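Endoglucanase (Humicola insolens, PDB 1DYS) hydrolyses internal beta-1,4-glucosidic linkages of cellulose, as a family 6 glycoside hydrolase that takes part in the breakdown of plant biomass. Local coordinates at residues F50-N55 against G82-N87; F57-I62 against N118-K123. One frame throughout, in Å; residues are numbered along the deposited sequence.

Contact 1: F50-N55 against G82-N87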
ATOM      1  N   PHE A  50      -5.184  15.032 -11.887  1.00 16.48           N
ATOM      2  CA  PHE A  50      -3.770  14.676 -11.898  1.00 13.84           C
ATOM      3  C   PHE A  50      -3.535  13.168 -11.827  1.00 14.81           C
ATOM      4  O   PHE A  50      -4.371  12.374 -11.385  1.00 15.09           O
ATOM      5  CB  PHE A  50      -3.160  15.248 -10.590  1.00 13.55           C
ATOM      6  CG  PHE A  50      -2.801  16.694 -10.685  1.00 13.29           C
ATOM      7  CD1 PHE A  50      -3.714  17.640 -11.099  1.00 16.48           C
ATOM      8  CD2 PHE A  50      -1.514  17.108 -10.372  1.00 15.87           C
ATOM      9  CE1 PHE A  50      -3.360  18.962 -11.193  1.00 15.15           C
ATOM     10  CE2 PHE A  50      -1.131  18.439 -10.488  1.00 16.11           C
ATOM     11  CZ  PHE A  50      -2.071  19.396 -10.894  1.00 15.82           C
ATOM     12  N   TYR A  51      -2.344  12.802 -12.312  1.00 11.65           N
ATOM     13  CA  TYR A  51      -1.817  11.426 -12.211  1.00 12.70           C
ATOM     14  C   TYR A  51      -0.898  11.336 -10.998  1.00 11.84           C
ATOM     15  O   TYR A  51       0.053  12.140 -10.876  1.00 15.79           O
ATOM     16  CB  TYR A  51      -0.969  11.173 -13.469  1.00 13.11           C
ATOM     17  CG  TYR A  51      -1.720  10.998 -14.779  1.00 13.50           C
ATOM     18  CD1 TYR A  51      -2.203  12.140 -15.417  1.00 13.00           C
ATOM     19  CD2 TYR A  51      -1.906   9.783 -15.395  1.00 15.21           C
ATOM     20  CE1 TYR A  51      -2.877  12.081 -16.616  1.00 15.73           C
ATOM     21  CE2 TYR A  51      -2.579   9.699 -16.611  1.00 16.71           C
ATOM     22  CZ  TYR A  51      -3.069  10.849 -17.203  1.00 19.01           C
ATOM     23  OH  TYR A  51      -3.743  10.738 -18.400  1.00 16.58           O
ATOM     24  N   TRP A  52      -1.130  10.378 -10.106  1.00 13.83           N
ATOM     25  CA  TRP A  52      -0.326  10.202  -8.930  1.00 12.86           C
ATOM     26  C   TRP A  52       0.834   9.228  -9.145  1.00 13.06           C
ATOM     27  O   TRP A  52       0.635   8.058  -9.445  1.00 15.63           O
ATOM     28  CB  TRP A  52      -1.172   9.690  -7.766  1.00 13.88           C
ATOM     29  CG  TRP A  52      -2.106  10.748  -7.227  1.00 11.93           C
ATOM     30  CD1 TRP A  52      -3.159  11.339  -7.868  1.00 14.24           C
ATOM     31  CD2 TRP A  52      -2.026  11.368  -5.925  1.00 12.10           C
ATOM     32  NE1 TRP A  52      -3.792  12.231  -7.045  1.00 10.67           N
ATOM     33  CE2 TRP A  52      -3.095  12.266  -5.849  1.00 12.07           C
ATOM     34  CE3 TRP A  52      -1.161  11.211  -4.834  1.00 12.55           C
ATOM     35  CZ2 TRP A  52      -3.331  13.027  -4.688  1.00 12.99           C
ATOM     36  CZ3 TRP A  52      -1.394  11.969  -3.694  1.00 13.86           C
ATOM     37  CH2 TRP A  52      -2.487  12.862  -3.630  1.00 13.59           C
ATOM     38  N   ILE A  53       2.025   9.816  -8.954  1.00 11.99           N
ATOM     39  CA  ILE A  53       3.251   9.005  -9.175  1.00 13.95           C
ATOM     40  C   ILE A  53       3.777   8.626  -7.799  1.00 15.56           C
ATOM     41  O   ILE A  53       4.762   9.215  -7.289  1.00 13.88           O
ATOM     42  CB  ILE A  53       4.284   9.774  -9.998  1.00 11.83           C
ATOM     43  CG1 ILE A  53       3.750  10.395 -11.288  1.00 13.23           C
ATOM     44  CG2 ILE A  53       5.391   8.753 -10.395  1.00 15.04           C
ATOM     45  CD1 ILE A  53       2.841   9.578 -12.162  1.00 14.75           C
ATOM     46  N   SER A  54       3.006   7.775  -7.139  1.00 15.20           N
ATOM     47  CA  SER A  54       3.145   7.507  -5.703  1.00 10.25           C
ATOM     48  C   SER A  54       4.231   6.524  -5.327  1.00 14.35           C
ATOM     49  O   SER A  54       4.362   6.194  -4.150  1.00 15.04           O
ATOM     50  CB  SER A  54       1.788   7.082  -5.130  1.00 13.89           C
ATOM     51  OG  SER A  54       0.776   8.055  -5.466  1.00 17.22           O
ATOM     52  N   ASN A  55       4.954   5.995  -6.287  1.00 15.12           N
ATOM     53  CA  ASN A  55       6.066   5.081  -6.029  1.00 14.74           C
ATOM     54  C   ASN A  55       6.827   4.858  -7.335  1.00 15.53           C
ATOM     55  O   ASN A  55       6.461   5.370  -8.402  1.00 15.28           O
ATOM     56  CB  ASN A  55       5.626   3.768  -5.405  1.00 14.25           C
ATOM     57  CG  ASN A  55       4.550   3.134  -6.248  1.00 15.84           C
ATOM     58  OD1 ASN A  55       4.730   2.801  -7.416  1.00 15.76           O
ATOM     59  ND2 ASN A  55       3.363   3.040  -5.638  1.00 20.84           N
ATOM     60  N   GLY A  82      -1.235  17.210 -15.191  1.00 13.32           N
ATOM     61  CA  GLY A  82      -0.962  17.357 -13.749  1.00 14.02           C
ATOM     62  C   GLY A  82      -0.332  16.035 -13.281  1.00 12.83           C
ATOM     63  O   GLY A  82      -0.903  14.970 -13.520  1.00 11.47           O
ATOM     64  N   LEU A  83       0.797  16.185 -12.563  1.00 11.68           N
ATOM     65  CA  LEU A  83       1.473  15.009 -11.982  1.00 12.33           C
ATOM     66  C   LEU A  83       1.666  15.267 -10.482  1.00 13.16           C
ATOM     67  O   LEU A  83       2.019  16.391 -10.118  1.00 13.82           O
ATOM     68  CB  LEU A  83       2.862  14.755 -12.581  1.00 11.71           C
ATOM     69  CG  LEU A  83       2.862  14.425 -14.080  1.00 14.81           C
ATOM     70  CD1 LEU A  83       4.327  14.280 -14.534  1.00 14.82           C
ATOM     71  CD2 LEU A  83       2.059  13.182 -14.359  1.00 13.22           C
ATOM     72  N   VAL A  84       1.529  14.224  -9.666  1.00 11.69           N
ATOM     73  CA  VAL A  84       1.757  14.392  -8.217  1.00  9.75           C
ATOM     74  C   VAL A  84       3.074  13.649  -7.912  1.00 11.01           C
ATOM     75  O   VAL A  84       3.155  12.478  -8.225  1.00 14.07           O
ATOM     76  CB  VAL A  84       0.638  13.776  -7.364  1.00 12.58           C
ATOM     77  CG1 VAL A  84       0.868  14.194  -5.906  1.00 15.29           C
ATOM     78  CG2 VAL A  84      -0.735  14.303  -7.807  1.00 11.72           C
ATOM     79  N   LEU A  85       4.078  14.390  -7.469  1.00 12.20           N
ATOM     80  CA  LEU A  85       5.387  13.787  -7.143  1.00 11.40           C
ATOM     81  C   LEU A  85       5.265  13.504  -5.654  1.00 12.29           C
ATOM     82  O   LEU A  85       5.214  14.439  -4.832  1.00 13.55           O
ATOM     83  CB  LEU A  85       6.466  14.824  -7.492  1.00 13.55           C
ATOM     84  CG  LEU A  85       7.905  14.318  -7.397  1.00 12.40           C
ATOM     85  CD1 LEU A  85       8.759  15.059  -8.413  1.00 15.19           C
ATOM     86  CD2 LEU A  85       8.433  14.489  -5.985  1.00 17.10           C
ATOM     87  N   TYR A  86       5.159  12.211  -5.330  1.00 13.64           N
ATOM     88  CA  TYR A  86       4.826  11.827  -3.958  1.00 10.83           C
ATOM     89  C   TYR A  86       5.515  10.536  -3.535  1.00 15.34           C
ATOM     90  O   TYR A  86       4.879   9.490  -3.582  1.00 14.86           O
ATOM     91  CB  TYR A  86       3.293  11.689  -3.859  1.00 12.42           C
ATOM     92  CG  TYR A  86       2.657  11.292  -2.574  1.00 12.60           C
ATOM     93  CD1 TYR A  86       2.926  11.931  -1.367  1.00  9.94           C
ATOM     94  CD2 TYR A  86       1.734  10.235  -2.512  1.00 13.74           C
ATOM     95  CE1 TYR A  86       2.300  11.598  -0.166  1.00 12.13           C
ATOM     96  CE2 TYR A  86       1.121   9.866  -1.340  1.00 16.78           C
ATOM     97  CZ  TYR A  86       1.404  10.543  -0.163  1.00 15.36           C
ATOM     98  OH  TYR A  86       0.769  10.153   1.000  1.00 14.76           O
ATOM     99  N   ASN A  87       6.789  10.648  -3.178  1.00 15.39           N
ATOM    100  CA  ASN A  87       7.484   9.426  -2.680  1.00 10.89           C
ATOM    101  C   ASN A  87       8.546   9.778  -1.669  1.00 12.51           C
ATOM    102  O   ASN A  87       9.598   9.092  -1.549  1.00 14.17           O
ATOM    103  CB  ASN A  87       8.030   8.666  -3.882  1.00 12.53           C
ATOM    104  CG  ASN A  87       8.306   7.197  -3.537  1.00 15.12           C
ATOM    105  OD1 ASN A  87       7.802   6.661  -2.551  1.00 13.51           O
ATOM    106  ND2 ASN A  87       9.111   6.557  -4.364  1.00 14.63           N
TER
HETATM  107  O   HOH W   1       5.922   4.677  -2.110  1.00 13.16           O
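Trp52 spreads its indole over Val84, whose CG2 sits under the five-membered ring, 3.6 Å from its centroid and almost on the normal. The two side chains run alongside each other on one face of the parallel sheet, and Val84, with CG1 anti to its backbone N (chi1 -171°), lays that second methyl against the six-membered ring. The far edge of the indole meets Tyr86 in an offset edge-to-face pair, planes at 84°, with Trp52 CZ3 3.8 Å from Tyr86 CD2. At the start of the pairing the ring of Phe50 lies flat on Gly82, its centroid 3.4 Å from Gly82 CA; a CB on Gly82 would run into Phe50 CD1. Three backbone hydrogen bonds join the strands. Tyr51 N reaches Gly82 O at 2.9 Å, nearly straight but from above the carbonyl plane, whereas Val84 N to Tyr51 O and Ile53 N to Val84 O both lie in the carbonyl plane. Beyond them a water donates to both Ser54 O and Asn87 OD1. Trp52 and Ser54 probably bind substrate, and the indole N-H is held by Val309 O. Tyr86 OH is hydrogen-bonded to OD2 of Asp92, which is assigned to the active site, so the aromatic pair links the likely sugar-binding surface to an active-site aspartate, whose ionisation that hydroxyl probably influences.

Contact 2: F57-I62 against N118-K123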
ATOM      1  N   PHE A  57       7.443   2.164  -9.116  1.00 15.86           N
ATOM      2  CA  PHE A  57       6.683   1.403 -10.105  1.00 11.80           C
ATOM      3  C   PHE A  57       5.822   2.356 -10.972  1.00 15.24           C
ATOM      4  O   PHE A  57       5.704   2.143 -12.178  1.00 14.57           O
ATOM      5  CB  PHE A  57       5.797   0.398  -9.383  1.00 15.25           C
ATOM      6  CG  PHE A  57       4.890  -0.427 -10.247  1.00 14.23           C
ATOM      7  CD1 PHE A  57       5.368  -1.565 -10.854  1.00 15.89           C
ATOM      8  CD2 PHE A  57       3.583  -0.042 -10.491  1.00 15.74           C
ATOM      9  CE1 PHE A  57       4.547  -2.343 -11.653  1.00 16.76           C
ATOM     10  CE2 PHE A  57       2.737  -0.814 -11.256  1.00 21.90           C
ATOM     11  CZ  PHE A  57       3.244  -1.949 -11.870  1.00 19.88           C
ATOM     12  N   LEU A  58       5.139   3.294 -10.355  1.00 13.64           N
ATOM     13  CA  LEU A  58       4.276   4.228 -11.035  1.00 13.38           C
ATOM     14  C   LEU A  58       5.017   5.286 -11.830  1.00 13.46           C
ATOM     15  O   LEU A  58       4.281   6.037 -12.504  1.00 14.86           O
ATOM     16  CB  LEU A  58       3.209   4.861 -10.144  1.00 18.35           C
ATOM     17  CG  LEU A  58       2.277   3.849  -9.483  1.00 16.27           C
ATOM     18  CD1 LEU A  58       1.425   4.503  -8.387  1.00 14.80           C
ATOM     19  CD2 LEU A  58       1.358   3.221 -10.535  1.00 19.12           C
ATOM     20  N   LEU A  59       6.340   5.357 -11.865  1.00 13.01           N
ATOM     21  CA  LEU A  59       6.968   6.271 -12.851  1.00 11.72           C
ATOM     22  C   LEU A  59       6.477   5.983 -14.259  1.00 14.70           C
ATOM     23  O   LEU A  59       6.428   6.925 -15.067  1.00 16.53           O
ATOM     24  CB  LEU A  59       8.503   6.071 -12.836  1.00 14.46           C
ATOM     25  CG  LEU A  59       9.188   6.643 -11.575  1.00 18.29           C
ATOM     26  CD1 LEU A  59      10.576   6.016 -11.452  1.00 18.73           C
ATOM     27  CD2 LEU A  59       9.295   8.156 -11.719  1.00 17.83           C
ATOM     28  N   ARG A  60       6.059   4.763 -14.580  1.00 15.56           N
ATOM     29  CA  ARG A  60       5.507   4.375 -15.874  1.00 16.80           C
ATOM     30  C   ARG A  60       4.254   5.157 -16.195  1.00 15.95           C
ATOM     31  O   ARG A  60       3.994   5.415 -17.364  1.00 17.25           O
ATOM     32  CB  ARG A  60       5.216   2.870 -15.961  1.00 20.89           C
ATOM     33  CG  ARG A  60       4.038   2.384 -15.129  1.00 24.06           C
ATOM     34  CD  ARG A  60       4.023   0.858 -14.944  1.00 31.87           C
ATOM     35  NE  ARG A  60       5.260   0.374 -14.390  1.00 33.83           N
ATOM     36  CZ  ARG A  60       6.043  -0.684 -14.439  1.00 35.90           C
ATOM     37  NH1 ARG A  60       5.801  -1.763 -15.181  1.00 29.08           N
ATOM     38  NH2 ARG A  60       7.158  -0.640 -13.702  1.00 33.10           N
ATOM     39  N   ASP A  61       3.477   5.610 -15.172  1.00 19.09           N
ATOM     40  CA  ASP A  61       2.311   6.438 -15.436  1.00 15.63           C
ATOM     41  C   ASP A  61       2.699   7.799 -16.016  1.00 15.44           C
ATOM     42  O   ASP A  61       1.850   8.429 -16.650  1.00 18.75           O
ATOM     43  CB  ASP A  61       1.415   6.607 -14.206  1.00 14.39           C
ATOM     44  CG  ASP A  61       0.428   5.455 -14.090  1.00 18.12           C
ATOM     45  OD1 ASP A  61       0.350   4.624 -15.016  1.00 23.64           O
ATOM     46  OD2 ASP A  61      -0.295   5.345 -13.059  1.00 18.24           O
ATOM     47  N   ILE A  62       3.964   8.269 -15.832  1.00 13.50           N
ATOM     48  CA  ILE A  62       4.323   9.525 -16.492  1.00 16.23           C
ATOM     49  C   ILE A  62       4.349   9.325 -18.010  1.00 20.75           C
ATOM     50  O   ILE A  62       3.878  10.171 -18.795  1.00 16.45           O
ATOM     51  CB  ILE A  62       5.693  10.025 -15.995  1.00 18.28           C
ATOM     52  CG1 ILE A  62       5.637  10.314 -14.496  1.00 18.12           C
ATOM     53  CG2 ILE A  62       6.102  11.323 -16.682  1.00 16.41           C
ATOM     54  CD1 ILE A  62       7.006  10.693 -13.940  1.00 19.28           C
ATOM     55  N   ASN A 118      15.436  11.467 -10.170  1.00 18.31           N
ATOM     56  CA  ASN A 118      16.138  11.543 -11.466  1.00 14.39           C
ATOM     57  C   ASN A 118      15.336  11.064 -12.634  1.00 13.82           C
ATOM     58  O   ASN A 118      15.192  11.796 -13.638  1.00 18.34           O
ATOM     59  CB  ASN A 118      17.515  10.895 -11.355  1.00 14.65           C
ATOM     60  CG  ASN A 118      18.403  11.729 -10.457  1.00 15.75           C
ATOM     61  OD1 ASN A 118      18.176  12.833  -9.973  1.00 19.36           O
ATOM     62  ND2 ASN A 118      19.579  11.125 -10.178  1.00 17.69           N
ATOM     63  N   PRO A 119      14.746   9.903 -12.579  1.00 13.44           N
ATOM     64  CA  PRO A 119      13.957   9.332 -13.654  1.00 12.82           C
ATOM     65  C   PRO A 119      12.738  10.202 -13.933  1.00 19.27           C
ATOM     66  O   PRO A 119      12.346  10.352 -15.098  1.00 15.57           O
ATOM     67  CB  PRO A 119      13.630   7.870 -13.368  1.00 19.42           C
ATOM     68  CG  PRO A 119      14.291   7.657 -12.044  1.00 25.27           C
ATOM     69  CD  PRO A 119      14.975   8.898 -11.528  1.00 18.21           C
ATOM     70  N   PHE A 120      12.154  10.767 -12.886  1.00 16.00           N
ATOM     71  CA  PHE A 120      11.028  11.673 -13.047  1.00 17.20           C
ATOM     72  C   PHE A 120      11.460  12.868 -13.908  1.00 15.58           C
ATOM     73  O   PHE A 120      10.806  13.162 -14.921  1.00 16.71           O
ATOM     74  CB  PHE A 120      10.548  12.163 -11.680  1.00 14.76           C
ATOM     75  CG  PHE A 120       9.144  12.692 -11.587  1.00 14.80           C
ATOM     76  CD1 PHE A 120       8.712  13.803 -12.303  1.00 13.11           C
ATOM     77  CD2 PHE A 120       8.296  12.040 -10.696  1.00 16.69           C
ATOM     78  CE1 PHE A 120       7.422  14.251 -12.101  1.00 15.61           C
ATOM     79  CE2 PHE A 120       7.003  12.484 -10.481  1.00 14.01           C
ATOM     80  CZ  PHE A 120       6.583  13.585 -11.219  1.00 15.53           C
ATOM     81  N   ALA A 121      12.603  13.436 -13.528  1.00 14.93           N
ATOM     82  CA  ALA A 121      13.082  14.619 -14.261  1.00 15.88           C
ATOM     83  C   ALA A 121      13.465  14.293 -15.691  1.00 17.20           C
ATOM     84  O   ALA A 121      13.212  15.126 -16.572  1.00 18.44           O
ATOM     85  CB  ALA A 121      14.225  15.247 -13.507  1.00 16.02           C
ATOM     86  N   GLN A 122      14.052  13.130 -15.906  1.00 19.30           N
ATOM     87  CA  GLN A 122      14.465  12.728 -17.254  1.00 15.89           C
ATOM     88  C   GLN A 122      13.260  12.694 -18.179  1.00 19.44           C
ATOM     89  O   GLN A 122      13.310  13.209 -19.306  1.00 17.37           O
ATOM     90  CB  GLN A 122      15.118  11.335 -17.208  1.00 17.87           C
ATOM     91  CG  GLN A 122      15.484  10.772 -18.584  1.00 28.60           C
ATOM     92  CD  GLN A 122      16.033   9.360 -18.453  1.00 38.44           C
ATOM     93  OE1 GLN A 122      16.298   8.838 -17.365  1.00 38.79           O
ATOM     94  NE2 GLN A 122      16.227   8.692 -19.586  1.00 33.90           N
ATOM     95  N   LYS A 123      12.176  12.046 -17.716  1.00 17.09           N
ATOM     96  CA  LYS A 123      10.982  11.935 -18.543  1.00 16.59           C
ATOM     97  C   LYS A 123      10.338  13.277 -18.849  1.00 14.92           C
ATOM     98  O   LYS A 123       9.935  13.534 -19.984  1.00 16.41           O
ATOM     99  CB  LYS A 123       9.946  11.113 -17.723  1.00 16.25           C
ATOM    100  CG  LYS A 123      10.328   9.626 -17.778  1.00 17.30           C
ATOM    101  CD  LYS A 123       9.266   8.876 -16.955  1.00 20.49           C
ATOM    102  CE  LYS A 123       9.718   7.435 -16.686  1.00 18.08           C
ATOM    103  NZ  LYS A 123       9.842   6.651 -17.930  1.00 22.16           N
TER
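Phe120 has CG anti to its backbone N (chi1 -159°), and Ile62 has CG1 beside its own N with CD1 fully extended (chi2 175°); together these torsions set a methyl squarely over an aromatic face. The contact is packing on the outside of the parallel beta/alpha barrel of family 6, between segment 57-62, which leads into helix 60-74, and the proline-kinked helix 108-126. Ile62 CD1 stands 3.6 Å from the centroid of the Phe120 ring, almost on the normal, in a CH-pi contact made with the side chains crossing at about a right angle. Leu59, three residues earlier, divides its two methyls: CD1 reaches CB of Pro119 at 4.1 Å, while CD2 lies at the same distance from Phe120 CD2, obliquely to the ring. Towards the sheet, Phe120 also touches Ile53, Leu83 and Leu85, so it is wedged between the helices and the strands they cover. An alanine here would remove the whole ring and would probably leave Ile62 CD1 without its aromatic partner and loosen the helix against the sheet. One turn after Phe120, the aliphatic part of Lys123 runs past Ile62, its CD 3.9 Å from Ile62 CB. Its ammonium group forms a salt bridge with Asp63, which should keep the charge at the margin of this apolar patch. The Lys123 side chain bends at its last torsion (chi4 -64°), and Lys123 CE lies 3.7 Å from Leu59 O.

From the N terminus, strand 51-53 enters the sheet and the chain passes through 57-62 into helix 60-74, then returns in strand 79-85. Contact 1 closes this beta-alpha-beta unit by pairing its two strands in parallel. Contact 2 starts inside that unit and ends beyond it, at helix 108-126, closing a longer loop that holds strand 79-85. The segments therefore alternate along the chain, and the contacts cross rather than nest. Their centres are 9 Å apart and they touch directly: Ile53 CD1 packs on Ile62 CG1, and Leu85 CG on Phe120 CE2. Together they tie two neighbouring strands to two outer helices.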